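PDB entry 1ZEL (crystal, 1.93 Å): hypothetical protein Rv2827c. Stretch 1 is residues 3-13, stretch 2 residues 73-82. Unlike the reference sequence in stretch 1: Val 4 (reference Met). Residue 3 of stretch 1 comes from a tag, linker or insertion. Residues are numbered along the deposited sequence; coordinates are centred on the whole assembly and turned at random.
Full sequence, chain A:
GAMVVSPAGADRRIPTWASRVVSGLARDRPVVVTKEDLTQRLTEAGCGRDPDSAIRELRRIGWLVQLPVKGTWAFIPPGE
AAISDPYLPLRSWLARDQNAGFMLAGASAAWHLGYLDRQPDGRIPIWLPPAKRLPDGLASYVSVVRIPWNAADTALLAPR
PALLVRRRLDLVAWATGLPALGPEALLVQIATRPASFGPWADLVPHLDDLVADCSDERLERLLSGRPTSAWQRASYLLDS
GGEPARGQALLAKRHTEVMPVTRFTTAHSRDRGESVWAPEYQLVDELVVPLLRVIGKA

Stretch 1, residues 3-13: MVVSPAGADRR
Stretch 2 (73-82) WAFIPPGEAA

The most unusual feature here is a buried arginine whose partners in the other stretch are backbone carbonyls. The CA-to-CB bond of Arg 12 (chi1 to chi3 m, t, m; chi4 -78°) points toward the other stretch, and its guanidinium grips Glu 80 O with two hydrogen bonds, from Arg 12 NH1 at 2.9 Å and NH2 at 3.1 Å. Arg 12 NH2 also lies 3.0 Å from Ile 76 O and 2.9 Å from Pro 77 O, while Ile 76 CB covers one guanidinium face. Arg 12 NH1 also donates a hydrogen bond to Gly 9 O at 2.8 Å.

Each stretch contains a beta turn: type I from Ser 6 to Gly 9, type II from Pro 77 to Glu 80, with Gly 79 at phi 84°.

Strands span 3-5 and 73-75. The backbones run antiparallel in a minimal bridge: Val 5 and Ala 82 are a non-hydrogen-bonded pair, CA to CA 4.2 Å, side chains on the same sheet face, Val 5 CG2 4.0 Å from Ala 82 CB. Next to it, Ser 6 N donates to Ala 81 O at 2.9 Å, and a water donates to both Ser 6 O and Ala 81 O.

Apolar side chains add further contact, excluding water where they touch. Val 4 (chi1 t), which replaces the reference Met, brings CG1 to Ile 76 CD1 (Ile 76 m, m) at 4.0 Å and Ala 74 CB at 4.2 Å; Ala 10 CB meets Ala 81 CB at 4.0 Å.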

# COMPACT_ATOMS: atom_id res chain seq x y z
N MET A 3 14.85 -3.43 1.51
CA MET A 3 15.98 -2.66 1.99
C MET A 3 16.65 -1.82 0.90
O MET A 3 16.61 -2.15 -0.28
CB MET A 3 17.03 -3.55 2.65
CG MET A 3 16.56 -4.94 2.98
SD MET A 3 17.63 -5.80 4.15
CE MET A 3 19.23 -5.20 3.76
N VAL A 4 17.23 -0.71 1.34
CA VAL A 4 18.10 0.10 0.52
C VAL A 4 19.50 -0.11 1.12
O VAL A 4 19.70 0.12 2.31
CB VAL A 4 17.68 1.57 0.62
CG1 VAL A 4 18.60 2.43 -0.20
CG2 VAL A 4 16.21 1.73 0.14
N VAL A 5 20.44 -0.55 0.28
CA VAL A 5 21.75 -1.02 0.70
C VAL A 5 22.84 -0.07 0.21
O VAL A 5 22.84 0.35 -0.98
CB VAL A 5 22.02 -2.44 0.13
CG1 VAL A 5 23.40 -2.97 0.53
CG2 VAL A 5 20.93 -3.41 0.59
N SER A 6 23.77 0.30 1.09
CA SER A 6 24.95 1.02 0.63
C SER A 6 25.84 0.10 -0.21
O SER A 6 26.22 -0.99 0.25
CB SER A 6 25.77 1.55 1.80
OG SER A 6 26.95 2.12 1.28
N PRO A 7 26.21 0.53 -1.42
CA PRO A 7 27.11 -0.28 -2.24
C PRO A 7 28.51 -0.36 -1.64
O PRO A 7 29.32 -1.19 -2.08
CB PRO A 7 27.16 0.47 -3.57
CG PRO A 7 26.85 1.86 -3.22
CD PRO A 7 25.84 1.79 -2.11
N ALA A 8 28.80 0.48 -0.64
CA ALA A 8 30.11 0.50 -0.01
C ALA A 8 30.22 -0.37 1.23
O ALA A 8 31.28 -0.45 1.83
CB ALA A 8 30.51 1.90 0.33
N GLY A 9 29.14 -1.01 1.64
CA GLY A 9 29.15 -1.74 2.90
C GLY A 9 29.01 -0.78 4.08
O GLY A 9 28.82 0.42 3.89
N ALA A 10 29.13 -1.30 5.30
CA ALA A 10 28.91 -0.47 6.49
C ALA A 10 30.06 0.49 6.76
O ALA A 10 29.87 1.57 7.28
CB ALA A 10 28.68 -1.37 7.73
N ASP A 11 31.28 0.09 6.42
CA ASP A 11 32.43 0.88 6.76
C ASP A 11 32.76 1.80 5.59
O ASP A 11 33.42 1.38 4.63
CB ASP A 11 33.60 -0.06 7.09
CG ASP A 11 34.82 0.68 7.66
OD1 ASP A 11 34.65 1.77 8.29
OD2 ASP A 11 35.94 0.17 7.46
N ARG A 12 32.27 3.04 5.65
CA ARG A 12 32.43 4.02 4.56
C ARG A 12 33.39 5.14 4.91
O ARG A 12 33.37 5.66 6.02
CB ARG A 12 31.09 4.65 4.19
CG ARG A 12 30.09 3.68 3.69
CD ARG A 12 28.77 4.30 3.33
NE ARG A 12 27.94 4.68 4.48
CZ ARG A 12 27.22 3.83 5.20
NH1 ARG A 12 27.22 2.53 4.92
NH2 ARG A 12 26.46 4.28 6.18
N ARG A 13 34.23 5.51 3.95
CA ARG A 13 35.15 6.62 4.14
C ARG A 13 34.34 7.90 4.07
O ARG A 13 33.31 7.97 3.40
CB ARG A 13 36.19 6.62 3.03
CG ARG A 13 37.20 5.46 3.14
N TRP A 73 17.14 11.03 -2.61
CA TRP A 73 18.13 10.04 -2.23
C TRP A 73 17.81 9.59 -0.83
O TRP A 73 17.18 10.31 -0.07
CB TRP A 73 19.54 10.65 -2.24
CG TRP A 73 20.02 10.92 -3.60
CD1 TRP A 73 20.78 10.10 -4.38
CD2 TRP A 73 19.73 12.08 -4.36
NE1 TRP A 73 20.99 10.69 -5.61
CE2 TRP A 73 20.34 11.90 -5.63
CE3 TRP A 73 19.02 13.25 -4.11
CZ2 TRP A 73 20.28 12.88 -6.64
CZ3 TRP A 73 18.94 14.21 -5.12
CH2 TRP A 73 19.56 14.01 -6.37
N ALA A 74 18.26 8.39 -0.49
CA ALA A 74 18.28 7.93 0.88
C ALA A 74 19.69 8.08 1.45
O ALA A 74 20.68 7.72 0.80
CB ALA A 74 17.83 6.44 0.97
N PHE A 75 19.77 8.63 2.66
CA PHE A 75 21.02 8.69 3.41
C PHE A 75 21.15 7.39 4.21
O PHE A 75 20.25 7.02 4.93
CB PHE A 75 21.01 9.90 4.36
CG PHE A 75 22.22 10.01 5.26
CD1 PHE A 75 23.50 10.20 4.71
CD2 PHE A 75 22.09 9.89 6.64
CE1 PHE A 75 24.61 10.29 5.52
CE2 PHE A 75 23.19 9.99 7.46
CZ PHE A 75 24.47 10.21 6.90
N ILE A 76 22.28 6.70 4.06
CA ILE A 76 22.53 5.51 4.84
C ILE A 76 23.39 6.00 6.01
O ILE A 76 24.50 6.48 5.80
CB ILE A 76 23.26 4.41 4.03
CG1 ILE A 76 22.74 4.31 2.57
CG2 ILE A 76 23.24 3.05 4.78
CD1 ILE A 76 21.22 4.01 2.43
N PRO A 77 22.86 5.89 7.25
CA PRO A 77 23.50 6.49 8.39
C PRO A 77 24.77 5.78 8.81
O PRO A 77 24.91 4.58 8.58
CB PRO A 77 22.42 6.40 9.48
CG PRO A 77 21.46 5.38 9.02
CD PRO A 77 21.58 5.24 7.56
N PRO A 78 25.68 6.51 9.48
CA PRO A 78 26.91 5.89 9.94
C PRO A 78 26.61 4.63 10.76
O PRO A 78 25.68 4.63 11.56
CB PRO A 78 27.53 6.96 10.83
CG PRO A 78 27.04 8.24 10.20
CD PRO A 78 25.63 7.94 9.84
N GLY A 79 27.42 3.60 10.56
CA GLY A 79 27.30 2.36 11.30
C GLY A 79 26.27 1.38 10.76
O GLY A 79 26.08 0.31 11.33
N GLU A 80 25.58 1.74 9.68
CA GLU A 80 24.61 0.86 9.06
C GLU A 80 24.96 0.54 7.63
O GLU A 80 25.46 1.39 6.88
CB GLU A 80 23.22 1.47 9.16
CG GLU A 80 22.78 1.70 10.60
CD GLU A 80 22.60 0.39 11.39
OE1 GLU A 80 22.48 -0.69 10.78
OE2 GLU A 80 22.59 0.45 12.62
N ALA A 81 24.69 -0.69 7.24
CA ALA A 81 24.95 -1.12 5.87
C ALA A 81 23.73 -0.86 4.97
O ALA A 81 23.85 -0.82 3.75
CB ALA A 81 25.34 -2.64 5.86
N ALA A 82 22.54 -0.71 5.58
CA ALA A 82 21.30 -0.59 4.82
C ALA A 82 20.19 0.03 5.64
O ALA A 82 20.29 0.18 6.86
CB ALA A 82 20.85 -1.98 4.34
O HOH W 1 26.04 -2.29 2.54
O HOH W 2 29.13 3.82 8.30